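Local coordinates for protein iota-carrageenase (Alteromonas sp. ATCC 43554, PDB 1KTW) that hydrolyses the beta-1,4 linkages within iota-carrageenan, a sulfated galactan of red algal cell walls, with inversion of anomeric configuration, at residues N185-G190 and L207-G212; Y362-K367 and G401-A406; L366-L371 and C449-M454; V384-K389 and Q397-P402. One frame throughout, in Å; residues are numbered along the deposited sequence.

The four contacts follow the bound carrageenan fragment from the flank of the parallel beta-helix into the loops beyond it. Interaction 1 joins interaction 2 through D365, whose OD2 lies 3.1 Å from G212 N, a probable hydrogen bond; their centres are about 14 Å apart. Interactions 2 and 4 use opposite edges of strand 399-401, and L366 N meets Y399 O at 2.8 Å. Interaction 3, centred about 8 Å from interaction 4, is tied to it by Y399 OH and Y451 O at 2.8 Å. Sugars mark the shared groove: F189 and K367 lie at DGS of chain D, Q397 and Q368 at DGS of chain E, and Y452 at G4S of chain C.

Interaction 1: residues N185-G190 and L207-G212; sequences NNALFG and LHSEGG. With DGS (3,6-anhydro-2-O-sulfo-alpha-D-galactopyranose), chain D.
E210 reaches across to the backbone of N186 and takes its amide hydrogen on OE1: N186 N to E210 OE1 is 2.8 Å, with 149° at the hydrogen. The oxygen offers its anti lone pair, the one turned from OE2. With CG anti to the backbone N and the chain extended beyond it, the carboxylate is carried out alongside the N185-N186 peptide. E210 OE2 accepts from a water that also donates to N185 OD1; both water bonds measure 2.8 Å. The amide of N185 and this carboxylate are turned 63° apart and do not stack; the water joins their oxygens. One residue on, A187 N donates to E210 O at 3.0 Å and a nearly straight 170°, and E210 is thus gripped by both its backbone and its side chain.

Where the chains draw closest, glycines take over. A CB on G211 would clash with A187 O, and one on G212 with L188 O; G212 CA instead makes a CA-H...O contact of 3.5 Å to F189 O. S209 OG, bonded to G211 O at 3.0 Å, ties the strand end to the glycine, while A187 CB packs beside the same carbonyl. Beyond it, the F189 ring presents its edge to a sulfate oxygen, CD2 to DGS (chain D) O7 being 3.6 Å.

In the second shell, K183 and D151 hold the N185 amide, and K154 that of N186. The contact joins the loop leaving strand 177-185 to the end of strand 202-210, its parallel neighbour in the pectate-lyase-like beta-helix, with strand 231-243 next in line.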
# COMPACT_ATOMS: atom_id res chain seq x y z
N ASN A 185 -2.69 3.55 12.49
CA ASN A 185 -1.90 3.09 13.64
C ASN A 185 -1.77 1.57 13.63
O ASN A 185 -2.71 0.86 13.25
CB ASN A 185 -2.57 3.51 14.96
CG ASN A 185 -2.59 5.02 15.15
OD1 ASN A 185 -1.56 5.68 15.10
ND2 ASN A 185 -3.78 5.58 15.38
N ASN A 186 -0.61 1.08 14.05
CA ASN A 186 -0.33 -0.36 14.15
C ASN A 186 -0.54 -1.22 12.89
O ASN A 186 -1.28 -2.21 12.92
CB ASN A 186 -1.13 -0.96 15.33
CG ASN A 186 -0.53 -2.27 15.86
OD1 ASN A 186 0.67 -2.52 15.74
ND2 ASN A 186 -1.38 -3.10 16.46
N ALA A 187 0.12 -0.86 11.79
CA ALA A 187 0.00 -1.63 10.55
C ALA A 187 1.00 -2.78 10.55
O ALA A 187 2.06 -2.68 11.17
CB ALA A 187 0.29 -0.73 9.33
N LEU A 188 0.68 -3.85 9.83
CA LEU A 188 1.57 -5.00 9.69
C LEU A 188 2.65 -4.60 8.66
O LEU A 188 2.36 -3.87 7.70
CB LEU A 188 0.78 -6.21 9.21
CG LEU A 188 1.52 -7.53 8.94
CD1 LEU A 188 2.26 -8.02 10.20
CD2 LEU A 188 0.50 -8.57 8.44
N PHE A 189 3.89 -5.05 8.85
CA PHE A 189 4.98 -4.65 7.94
C PHE A 189 4.79 -4.83 6.43
O PHE A 189 5.26 -3.99 5.65
CB PHE A 189 6.30 -5.35 8.33
CG PHE A 189 6.33 -6.82 8.01
CD1 PHE A 189 5.71 -7.74 8.86
CD2 PHE A 189 6.95 -7.28 6.85
CE1 PHE A 189 5.71 -9.10 8.54
CE2 PHE A 189 6.96 -8.63 6.53
CZ PHE A 189 6.34 -9.55 7.37
N GLY A 190 4.11 -5.89 6.00
CA GLY A 190 3.94 -6.12 4.58
C GLY A 190 2.86 -5.30 3.88
O GLY A 190 2.68 -5.42 2.66
N LEU A 207 -0.88 11.92 4.27
CA LEU A 207 -1.10 10.53 4.68
C LEU A 207 0.05 10.09 5.60
O LEU A 207 1.20 10.45 5.37
CB LEU A 207 -1.17 9.63 3.42
CG LEU A 207 -2.21 10.00 2.33
CD1 LEU A 207 -2.06 9.06 1.12
CD2 LEU A 207 -3.62 9.87 2.88
N HIS A 208 -0.26 9.29 6.63
CA HIS A 208 0.75 8.85 7.60
C HIS A 208 0.43 7.43 8.08
O HIS A 208 -0.70 7.16 8.47
CB HIS A 208 0.75 9.81 8.81
CG HIS A 208 1.73 9.45 9.89
ND1 HIS A 208 1.91 10.23 11.01
CD2 HIS A 208 2.58 8.40 10.03
CE1 HIS A 208 2.82 9.69 11.79
NE2 HIS A 208 3.25 8.57 11.22
N SER A 209 1.43 6.56 8.08
CA SER A 209 1.25 5.17 8.52
C SER A 209 2.31 4.76 9.54
O SER A 209 3.52 4.96 9.31
CB SER A 209 1.31 4.21 7.32
OG SER A 209 1.03 2.86 7.69
N GLU A 210 1.86 4.20 10.66
CA GLU A 210 2.76 3.70 11.71
C GLU A 210 2.90 2.22 11.38
O GLU A 210 1.95 1.45 11.55
CB GLU A 210 2.13 3.86 13.11
CG GLU A 210 2.95 3.20 14.24
CD GLU A 210 2.22 3.21 15.58
OE1 GLU A 210 1.17 2.55 15.70
OE2 GLU A 210 2.71 3.88 16.52
N GLY A 211 4.08 1.81 10.90
CA GLY A 211 4.30 0.43 10.52
C GLY A 211 4.08 0.31 9.01
O GLY A 211 3.30 1.08 8.43
N GLY A 212 4.76 -0.64 8.36
CA GLY A 212 4.59 -0.83 6.92
C GLY A 212 4.94 0.37 6.05
O GLY A 212 5.90 1.09 6.35
C1 DGS D . 9.22 -9.00 -0.29
C2 DGS D . 8.77 -7.56 0.03
C3 DGS D . 7.70 -7.12 -0.99
C4 DGS D . 6.52 -8.06 -0.94
C5 DGS D . 7.15 -9.29 -1.58
C6 DGS D . 7.91 -8.63 -2.74
O2 DGS D . 8.41 -7.48 1.43
O3 DGS D . 8.29 -7.30 -2.30
O4 DGS D . 5.49 -7.55 -1.77
O5 DGS D . 8.10 -9.85 -0.62
O7 DGS D . 7.71 -6.25 3.50
O8 DGS D . 6.98 -5.40 1.28
O9 DGS D . 9.19 -5.18 1.92
S DGS D . 8.03 -6.07 2.08
O HOH W 1 0.39 5.39 17.13

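Interaction 2: residues Y362-K367 and G401-A406; sequences YNADLK and GPSLAA. With DGS (3,6-anhydro-2-O-sulfo-alpha-D-galactopyranose), chain D; G4S (4-O-sulfo-beta-D-galactopyranose), chain B.
Y362 meets P402 at the start of a short two-stranded antiparallel sheet, 364-366 with 399-401, in the loops beside the beta-helix. P402 CG lies at the edge of the tyrosine ring, 4.1 Å from Y362 CD1. A364 and G401 form a hydrogen-bonded pair: A364 N donates to G401 O at 2.8 Å, with the donor in the carbonyl plane, and G401 N returns a bond to A364 O at 3.1 Å, its donor tilted 16° from the A364 carbonyl plane. L366 has CG beside its own backbone N (chi1 -56°), which sends CD1 over G401, 3.7 Å from its CA, and CD2 against L404 CD1 at 4.1 Å. A CB on G401 would be tight against CD1 and would clash with the P402 ring.

K367 turns away from the second segment; bends at chi2 and chi3 bring NZ between two bound sugars and to Q397 O. Replacing it by a methionine would probably leave the DGS sulfate without a nearby positive charge and the glycosidic O3 of G4S without this donor. K367 NZ bonds that glycosidic oxygen, G4S (chain B) O3, at 3.2 Å and the sulfate ester oxygen, DGS (chain D) O2, at 3.1 Å.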
# COMPACT_ATOMS: atom_id res chain seq x y z
N TYR A 362 15.18 3.84 17.09
CA TYR A 362 15.59 2.44 17.30
C TYR A 362 14.51 1.41 16.99
O TYR A 362 14.76 0.22 17.18
CB TYR A 362 16.04 2.22 18.77
CG TYR A 362 17.30 2.96 19.14
CD1 TYR A 362 18.54 2.54 18.65
CD2 TYR A 362 17.25 4.11 19.92
CE1 TYR A 362 19.71 3.26 18.94
CE2 TYR A 362 18.42 4.83 20.21
CZ TYR A 362 19.64 4.40 19.72
OH TYR A 362 20.78 5.12 19.99
N ASN A 363 13.34 1.84 16.51
CA ASN A 363 12.24 0.90 16.22
C ASN A 363 11.67 0.83 14.78
O ASN A 363 10.45 0.84 14.59
CB ASN A 363 11.10 1.19 17.20
CG ASN A 363 11.52 0.96 18.64
OD1 ASN A 363 11.72 -0.18 19.05
ND2 ASN A 363 11.67 2.04 19.40
N ALA A 364 12.55 0.71 13.79
CA ALA A 364 12.17 0.60 12.37
C ALA A 364 11.86 -0.84 11.95
O ALA A 364 12.33 -1.79 12.58
CB ALA A 364 13.32 1.15 11.48
N ASP A 365 11.06 -0.99 10.88
CA ASP A 365 10.75 -2.32 10.32
C ASP A 365 11.93 -2.50 9.37
O ASP A 365 12.25 -1.57 8.61
CB ASP A 365 9.45 -2.31 9.47
CG ASP A 365 8.17 -2.40 10.30
OD1 ASP A 365 8.23 -2.74 11.50
OD2 ASP A 365 7.08 -2.13 9.72
N LEU A 366 12.57 -3.67 9.38
CA LEU A 366 13.74 -3.92 8.52
C LEU A 366 13.66 -5.27 7.82
O LEU A 366 13.08 -6.22 8.36
CB LEU A 366 15.03 -3.88 9.37
CG LEU A 366 15.38 -2.64 10.22
CD1 LEU A 366 16.54 -2.99 11.16
CD2 LEU A 366 15.74 -1.44 9.31
N LYS A 367 14.23 -5.37 6.61
CA LYS A 367 14.25 -6.63 5.86
C LYS A 367 15.63 -7.30 6.06
O LYS A 367 16.61 -6.62 6.35
CB LYS A 367 14.03 -6.38 4.36
CG LYS A 367 12.72 -5.66 4.02
CD LYS A 367 11.49 -6.49 4.39
CE LYS A 367 11.32 -7.71 3.48
NZ LYS A 367 10.09 -8.50 3.84
N GLY A 401 14.69 -2.70 14.35
CA GLY A 401 15.98 -2.16 14.76
C GLY A 401 16.20 -0.71 14.35
O GLY A 401 15.25 -0.03 13.95
N PRO A 402 17.45 -0.19 14.42
CA PRO A 402 17.74 1.19 14.04
C PRO A 402 17.48 1.54 12.56
O PRO A 402 17.57 0.67 11.69
CB PRO A 402 19.24 1.34 14.37
CG PRO A 402 19.49 0.25 15.42
CD PRO A 402 18.67 -0.88 14.88
N SER A 403 17.16 2.81 12.31
CA SER A 403 16.93 3.32 10.96
C SER A 403 18.25 3.16 10.20
O SER A 403 19.32 3.32 10.80
CB SER A 403 16.57 4.81 11.01
OG SER A 403 15.37 5.02 11.73
N LEU A 404 18.17 2.88 8.89
CA LEU A 404 19.36 2.67 8.07
C LEU A 404 19.84 3.83 7.18
O LEU A 404 21.05 4.05 7.05
CB LEU A 404 19.16 1.43 7.18
CG LEU A 404 19.41 0.07 7.84
CD1 LEU A 404 19.04 -1.05 6.89
CD2 LEU A 404 20.88 -0.03 8.23
N ALA A 405 18.91 4.57 6.58
CA ALA A 405 19.30 5.67 5.69
C ALA A 405 18.16 6.65 5.40
O ALA A 405 17.06 6.51 5.92
CB ALA A 405 19.81 5.09 4.38
N ALA A 406 18.44 7.66 4.59
CA ALA A 406 17.40 8.61 4.22
C ALA A 406 16.70 8.04 2.98
O ALA A 406 15.48 8.10 2.85
CB ALA A 406 18.00 9.99 3.92
C1 DGS D . 9.22 -9.00 -0.29
C2 DGS D . 8.77 -7.56 0.03
C3 DGS D . 7.70 -7.12 -0.99
C4 DGS D . 6.52 -8.06 -0.94
C5 DGS D . 7.15 -9.29 -1.58
C6 DGS D . 7.91 -8.63 -2.74
O2 DGS D . 8.41 -7.48 1.43
O3 DGS D . 8.29 -7.30 -2.30
O4 DGS D . 5.49 -7.55 -1.77
O5 DGS D . 8.10 -9.85 -0.62
O7 DGS D . 7.71 -6.25 3.50
O8 DGS D . 6.98 -5.40 1.28
O9 DGS D . 9.19 -5.18 1.92
S DGS D . 8.03 -6.07 2.08
C1 G4S B . 11.57 -12.72 1.78
C2 G4S B . 10.93 -11.33 1.99
C3 G4S B . 10.53 -10.76 0.63
C4 G4S B . 11.77 -10.67 -0.28
C5 G4S B . 12.33 -12.11 -0.44
C6 G4S B . 13.60 -12.19 -1.28
O2 G4S B . 9.77 -11.42 2.82
O3 G4S B . 9.94 -9.47 0.80
O4 G4S B . 12.81 -9.88 0.34
O5 G4S B . 12.68 -12.62 0.88
O6 G4S B . 13.45 -11.59 -2.56
S G4S B . 13.17 -8.46 -0.32
O7 G4S B . 14.13 -7.76 0.54
O8 G4S B . 11.95 -7.68 -0.57
O9 G4S B . 13.77 -8.71 -1.64

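Interaction 3: residues L366-L371 and C449-M454; sequences LKQDQL and CNYYGM. With DGS (3,6-anhydro-2-O-sulfo-alpha-D-galactopyranose), chain D; G4S (4-O-sulfo-beta-D-galactopyranose), chain C; G4S (4-O-sulfo-beta-D-galactopyranose), chain B; DGS (3,6-anhydro-2-O-sulfo-alpha-D-galactopyranose), chain E.
Q368 and Y451 stack where two loops, 366-371 and 449-454, meet above the carrageenan groove beside the beta-helix. The first loop turns back on itself through the backbone bond Q370 N to K367 O, with Q370 OE1 also accepting from K367 N, while an Asx motif, G453 N to N450 OD1, shapes the second.

Two contacts meet the Y451 face: a CH-pi contact from CG of Q368 and the stacked amide beyond it. CG sits over the centre of the Y451 ring, 3.9 Å from its centroid and 10° off the normal, and the amide continues across the same face, only 14° from parallel, with Q368 CD 3.6 Å from Y451 CD2. The glutamine gets there by holding CG anti to its own N (chi1 -158°) and running extended.

The polar contact uses the end of the same chain. Q368 NE2 donates to Y452 OH at 3.1 Å, the hydroxyl lying almost in the amide plane although the phenol ring stands nearly perpendicular to it. NE2 also bonds Y399 OH, so two tyrosines and a stacked ring together hold the amide's rotation. Cutting this side chain back to alanine is likely to uncover that face of the Y451 ring and leave both hydroxyls without the amide donor.

Apolar packing fills the side further from the sugars. L371 CD1 lies 4.1 Å from Y451 CD1 and 4.3 Å from M454 CE, and its CB faces the sulfur of C449, which is disulfide-bonded to C381. Y451 OH is held by D372.

On the sugar side, Y452 CE2 packs 3.7 Å from C6 of G4S (chain C).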
# COMPACT_ATOMS: atom_id res chain seq x y z
N LEU A 366 12.57 -3.67 9.38
CA LEU A 366 13.74 -3.92 8.52
C LEU A 366 13.66 -5.27 7.82
O LEU A 366 13.08 -6.22 8.36
CB LEU A 366 15.03 -3.88 9.37
CG LEU A 366 15.38 -2.64 10.22
CD1 LEU A 366 16.54 -2.99 11.16
CD2 LEU A 366 15.74 -1.44 9.31
N LYS A 367 14.23 -5.37 6.61
CA LYS A 367 14.25 -6.63 5.86
C LYS A 367 15.63 -7.30 6.06
O LYS A 367 16.61 -6.62 6.35
CB LYS A 367 14.03 -6.38 4.36
CG LYS A 367 12.72 -5.66 4.02
CD LYS A 367 11.49 -6.49 4.39
CE LYS A 367 11.32 -7.71 3.48
NZ LYS A 367 10.09 -8.50 3.84
N GLN A 368 15.69 -8.62 5.89
CA GLN A 368 16.94 -9.36 6.09
C GLN A 368 18.04 -8.91 5.12
O GLN A 368 19.20 -8.80 5.50
CB GLN A 368 16.71 -10.87 5.92
CG GLN A 368 17.78 -11.75 6.61
CD GLN A 368 17.61 -13.23 6.29
OE1 GLN A 368 17.99 -13.69 5.21
NE2 GLN A 368 17.03 -13.98 7.21
N ASP A 369 17.68 -8.66 3.86
CA ASP A 369 18.64 -8.22 2.86
C ASP A 369 19.14 -6.79 3.06
O ASP A 369 19.86 -6.26 2.21
CB ASP A 369 18.03 -8.34 1.45
CG ASP A 369 17.90 -9.78 0.98
OD1 ASP A 369 17.25 -10.59 1.68
OD2 ASP A 369 18.44 -10.12 -0.09
N GLN A 370 18.76 -6.16 4.17
CA GLN A 370 19.20 -4.79 4.46
C GLN A 370 20.11 -4.73 5.72
O GLN A 370 20.80 -3.73 5.95
CB GLN A 370 17.97 -3.88 4.69
CG GLN A 370 16.97 -3.75 3.50
CD GLN A 370 15.69 -2.96 3.86
OE1 GLN A 370 15.29 -2.89 5.03
NE2 GLN A 370 15.05 -2.37 2.85
N LEU A 371 20.12 -5.81 6.50
CA LEU A 371 20.91 -5.85 7.74
C LEU A 371 22.43 -5.72 7.59
O LEU A 371 23.11 -5.28 8.52
CB LEU A 371 20.60 -7.13 8.53
CG LEU A 371 19.16 -7.36 9.00
CD1 LEU A 371 19.06 -8.73 9.71
CD2 LEU A 371 18.73 -6.24 9.95
N CYS A 449 25.26 -9.20 11.63
CA CYS A 449 24.12 -9.65 12.45
C CYS A 449 23.93 -11.18 12.39
O CYS A 449 24.24 -11.81 11.38
CB CYS A 449 22.82 -8.97 12.00
SG CYS A 449 22.67 -7.16 12.25
N ASN A 450 23.42 -11.75 13.48
CA ASN A 450 23.14 -13.18 13.59
C ASN A 450 21.67 -13.35 13.15
O ASN A 450 20.75 -13.21 13.96
CB ASN A 450 23.31 -13.62 15.06
CG ASN A 450 23.15 -15.12 15.27
OD1 ASN A 450 22.51 -15.81 14.47
ND2 ASN A 450 23.72 -15.63 16.36
N TYR A 451 21.46 -13.65 11.87
CA TYR A 451 20.12 -13.75 11.29
C TYR A 451 19.03 -14.50 12.06
O TYR A 451 17.92 -13.97 12.23
CB TYR A 451 20.18 -14.33 9.87
CG TYR A 451 20.79 -13.43 8.81
CD1 TYR A 451 21.26 -12.15 9.11
CD2 TYR A 451 20.95 -13.90 7.50
CE1 TYR A 451 21.88 -11.36 8.13
CE2 TYR A 451 21.56 -13.12 6.52
CZ TYR A 451 22.03 -11.86 6.84
OH TYR A 451 22.69 -11.12 5.87
N TYR A 452 19.32 -15.71 12.50
CA TYR A 452 18.33 -16.53 13.20
C TYR A 452 18.63 -16.80 14.68
O TYR A 452 17.78 -17.34 15.40
CB TYR A 452 18.14 -17.84 12.42
CG TYR A 452 17.61 -17.64 11.01
CD1 TYR A 452 16.27 -17.27 10.80
CD2 TYR A 452 18.44 -17.76 9.89
CE1 TYR A 452 15.78 -17.02 9.51
CE2 TYR A 452 17.95 -17.52 8.60
CZ TYR A 452 16.63 -17.15 8.42
OH TYR A 452 16.15 -16.90 7.15
N GLY A 453 19.82 -16.41 15.15
CA GLY A 453 20.17 -16.63 16.55
C GLY A 453 20.20 -15.39 17.44
O GLY A 453 20.49 -15.48 18.64
N MET A 454 19.89 -14.23 16.87
CA MET A 454 19.89 -12.98 17.63
C MET A 454 18.78 -12.89 18.69
O MET A 454 17.87 -13.73 18.73
CB MET A 454 19.76 -11.77 16.68
CG MET A 454 18.45 -11.69 15.91
SD MET A 454 18.22 -10.07 15.07
CE MET A 454 19.29 -10.29 13.70
C1 DGS D . 9.22 -9.00 -0.29
C2 DGS D . 8.77 -7.56 0.03
C3 DGS D . 7.70 -7.12 -0.99
C4 DGS D . 6.52 -8.06 -0.94
C5 DGS D . 7.15 -9.29 -1.58
C6 DGS D . 7.91 -8.63 -2.74
O2 DGS D . 8.41 -7.48 1.43
O3 DGS D . 8.29 -7.30 -2.30
O4 DGS D . 5.49 -7.55 -1.77
O5 DGS D . 8.10 -9.85 -0.62
O7 DGS D . 7.71 -6.25 3.50
O8 DGS D . 6.98 -5.40 1.28
O9 DGS D . 9.19 -5.18 1.92
S DGS D . 8.03 -6.07 2.08
C1 G4S C . 18.00 -19.45 3.37
C2 G4S C . 16.58 -19.05 2.99
C3 G4S C . 15.92 -18.39 4.18
C4 G4S C . 15.96 -19.32 5.40
C5 G4S C . 17.41 -19.71 5.67
C6 G4S C . 17.55 -20.70 6.81
O1 G4S C . 18.59 -20.12 2.32
O2 G4S C . 16.61 -18.15 1.89
O3 G4S C . 14.57 -18.07 3.84
O4 G4S C . 15.19 -20.51 5.14
O5 G4S C . 17.97 -20.33 4.50
O6 G4S C . 18.80 -21.37 6.73
S G4S C . 13.96 -20.76 6.13
O7 G4S C . 13.06 -21.77 5.53
O8 G4S C . 13.21 -19.50 6.32
O9 G4S C . 14.45 -21.23 7.44
C1 G4S B . 11.57 -12.72 1.78
C2 G4S B . 10.93 -11.33 1.99
C3 G4S B . 10.53 -10.76 0.63
C4 G4S B . 11.77 -10.67 -0.28
C5 G4S B . 12.33 -12.11 -0.44
C6 G4S B . 13.60 -12.19 -1.28
O2 G4S B . 9.77 -11.42 2.82
O3 G4S B . 9.94 -9.47 0.80
O4 G4S B . 12.81 -9.88 0.34
O5 G4S B . 12.68 -12.62 0.88
O6 G4S B . 13.45 -11.59 -2.56
S G4S B . 13.17 -8.46 -0.32
O7 G4S B . 14.13 -7.76 0.54
O8 G4S B . 11.95 -7.68 -0.57
O9 G4S B . 13.77 -8.71 -1.64
C1 DGS E . 14.22 -16.75 4.09
C2 DGS E . 12.71 -16.67 4.33
C3 DGS E . 12.30 -15.19 4.38
C4 DGS E . 12.63 -14.54 3.05
C5 DGS E . 14.14 -14.48 3.18
C6 DGS E . 14.29 -14.04 4.65
O2 DGS E . 12.01 -17.44 3.32
O3 DGS E . 13.13 -14.55 5.37
O4 DGS E . 12.05 -13.20 3.00
O5 DGS E . 14.64 -15.84 3.04
O7 DGS E . 9.87 -18.09 2.18
O8 DGS E . 9.84 -16.17 3.65
O9 DGS E . 10.03 -18.35 4.56
S DGS E . 10.41 -17.51 3.41

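Interaction 4: residues V384-K389 and Q397-P402; sequences VCLPTK and QIYIGP. With DGS (3,6-anhydro-2-O-sulfo-alpha-D-galactopyranose), chain E; G4S (4-O-sulfo-beta-D-galactopyranose), chain B.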
# COMPACT_ATOMS: atom_id res chain seq x y z
N VAL A 384 18.98 -4.52 17.58
CA VAL A 384 18.20 -5.19 16.53
C VAL A 384 17.63 -6.50 17.13
O VAL A 384 18.34 -7.18 17.89
CB VAL A 384 19.09 -5.58 15.32
CG1 VAL A 384 18.26 -6.32 14.27
CG2 VAL A 384 19.73 -4.34 14.72
N CYS A 385 16.39 -6.85 16.82
CA CYS A 385 15.79 -8.09 17.34
C CYS A 385 14.96 -8.82 16.29
O CYS A 385 14.51 -8.23 15.29
CB CYS A 385 14.90 -7.81 18.56
SG CYS A 385 13.45 -6.74 18.24
N LEU A 386 14.75 -10.12 16.51
CA LEU A 386 13.97 -10.95 15.61
C LEU A 386 12.65 -11.33 16.28
O LEU A 386 12.64 -11.93 17.37
CB LEU A 386 14.75 -12.22 15.24
CG LEU A 386 13.99 -13.35 14.52
CD1 LEU A 386 13.59 -12.92 13.11
CD2 LEU A 386 14.89 -14.59 14.47
N PRO A 387 11.51 -10.96 15.66
CA PRO A 387 10.20 -11.28 16.23
C PRO A 387 10.05 -12.80 16.45
O PRO A 387 10.53 -13.59 15.65
CB PRO A 387 9.22 -10.74 15.19
CG PRO A 387 9.97 -9.52 14.64
CD PRO A 387 11.37 -10.12 14.45
N THR A 388 9.38 -13.19 17.54
CA THR A 388 9.19 -14.61 17.83
C THR A 388 8.26 -15.27 16.83
O THR A 388 7.58 -14.59 16.06
CB THR A 388 8.60 -14.83 19.23
OG1 THR A 388 7.23 -14.40 19.23
CG2 THR A 388 9.37 -14.04 20.28
N LYS A 389 8.24 -16.61 16.84
CA LYS A 389 7.39 -17.38 15.94
C LYS A 389 5.92 -17.05 16.20
O LYS A 389 5.10 -17.05 15.28
CB LYS A 389 7.62 -18.89 16.15
CG LYS A 389 9.03 -19.39 15.82
CD LYS A 389 10.10 -18.67 16.64
CE LYS A 389 9.79 -18.71 18.13
NZ LYS A 389 10.54 -17.67 18.86
N GLN A 397 11.40 -12.73 7.51
CA GLN A 397 10.68 -11.75 6.68
C GLN A 397 10.66 -10.35 7.31
O GLN A 397 10.51 -9.35 6.60
CB GLN A 397 9.22 -12.21 6.43
CG GLN A 397 9.06 -13.51 5.65
CD GLN A 397 7.64 -13.70 5.09
OE1 GLN A 397 6.64 -13.32 5.72
NE2 GLN A 397 7.55 -14.32 3.91
N ILE A 398 10.83 -10.27 8.63
CA ILE A 398 10.80 -8.98 9.33
C ILE A 398 11.71 -8.90 10.57
O ILE A 398 11.80 -9.86 11.34
CB ILE A 398 9.33 -8.66 9.77
CG1 ILE A 398 9.25 -7.34 10.53
CG2 ILE A 398 8.79 -9.80 10.65
CD1 ILE A 398 9.65 -6.11 9.68
N TYR A 399 12.39 -7.76 10.73
CA TYR A 399 13.24 -7.50 11.90
C TYR A 399 12.89 -6.09 12.38
O TYR A 399 12.35 -5.29 11.61
CB TYR A 399 14.75 -7.54 11.56
CG TYR A 399 15.30 -8.90 11.16
CD1 TYR A 399 15.11 -9.39 9.88
CD2 TYR A 399 15.97 -9.72 12.09
CE1 TYR A 399 15.56 -10.65 9.51
CE2 TYR A 399 16.43 -11.00 11.73
CZ TYR A 399 16.22 -11.45 10.44
OH TYR A 399 16.66 -12.70 10.04
N ILE A 400 13.19 -5.79 13.65
CA ILE A 400 12.98 -4.45 14.20
C ILE A 400 14.34 -3.94 14.70
O ILE A 400 15.07 -4.67 15.37
CB ILE A 400 11.98 -4.45 15.38
CG1 ILE A 400 10.58 -4.87 14.90
CG2 ILE A 400 11.92 -3.07 16.00
CD1 ILE A 400 9.54 -4.94 16.01
N GLY A 401 14.69 -2.70 14.35
CA GLY A 401 15.98 -2.16 14.76
C GLY A 401 16.20 -0.71 14.35
O GLY A 401 15.25 -0.03 13.95
N PRO A 402 17.45 -0.19 14.42
CA PRO A 402 17.74 1.19 14.04
C PRO A 402 17.48 1.54 12.56
O PRO A 402 17.57 0.67 11.69
CB PRO A 402 19.24 1.34 14.37
CG PRO A 402 19.49 0.25 15.42
CD PRO A 402 18.67 -0.88 14.88
C1 DGS E . 14.22 -16.75 4.09
C2 DGS E . 12.71 -16.67 4.33
C3 DGS E . 12.30 -15.19 4.38
C4 DGS E . 12.63 -14.54 3.05
C5 DGS E . 14.14 -14.48 3.18
C6 DGS E . 14.29 -14.04 4.65
O2 DGS E . 12.01 -17.44 3.32
O3 DGS E . 13.13 -14.55 5.37
O4 DGS E . 12.05 -13.20 3.00
O5 DGS E . 14.64 -15.84 3.04
O7 DGS E . 9.87 -18.09 2.18
O8 DGS E . 9.84 -16.17 3.65
O9 DGS E . 10.03 -18.35 4.56
S DGS E . 10.41 -17.51 3.41
C1 G4S B . 11.57 -12.72 1.78
C2 G4S B . 10.93 -11.33 1.99
C3 G4S B . 10.53 -10.76 0.63
C4 G4S B . 11.77 -10.67 -0.28
C5 G4S B . 12.33 -12.11 -0.44
C6 G4S B . 13.60 -12.19 -1.28
O2 G4S B . 9.77 -11.42 2.82
O3 G4S B . 9.94 -9.47 0.80
O4 G4S B . 12.81 -9.88 0.34
O5 G4S B . 12.68 -12.62 0.88
O6 G4S B . 13.45 -11.59 -2.56
S G4S B . 13.17 -8.46 -0.32
O7 G4S B . 14.13 -7.76 0.54
O8 G4S B . 11.95 -7.68 -0.57
O9 G4S B . 13.77 -8.71 -1.64
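C385 and I400 form the tight centre of this contact, a single hydrogen-bonded antiparallel bridge. C385 N donates to I400 O at 2.9 Å with 162° at the hydrogen, and I400 N answers to C385 O at 3.2 Å and a straighter 172°. The I400 carbonyl also receives a CA-H...O contact from V384 CA at 3.4 Å. Side chains close in beside and at the bridge. V384 CG2 presses on the P402 ring at CD, 3.6 Å away, crossing it at about a right angle, and a CB on G401 would clash with that same methyl. The sulfur of C385 is set over the strand against I400 CB at 3.9 Å while joined by a disulfide to C457, which ties the bridge to the residues just before the C-terminal helix 459-463.

Through this bridge 384-386 lies along the edge of strand 399-401 away from 364-366, and both flanks belong to the loop region that borders the carrageenan groove of the beta-helix. L386 makes an off-centre CH-pi contact, CD1 standing 4.2 Å from the centroid of the Y399 ring and 30° off its normal. Y399 OH itself is spent elsewhere, on Y451 O.

At P387 the hydrogen-bonded pairing ends, since proline has no N-H to continue it, but packing goes on: its CD rests on I398 O, and CG meets I398 CG2 at 4.2 Å. The loose side lies at T388 and K389, where the chains diverge: K389, exposed to solvent, pairs with E456, whereas Q397 turns to the sugar and donates from NE2 to the sulfate O8 of DGS (chain E) at 3.0 Å.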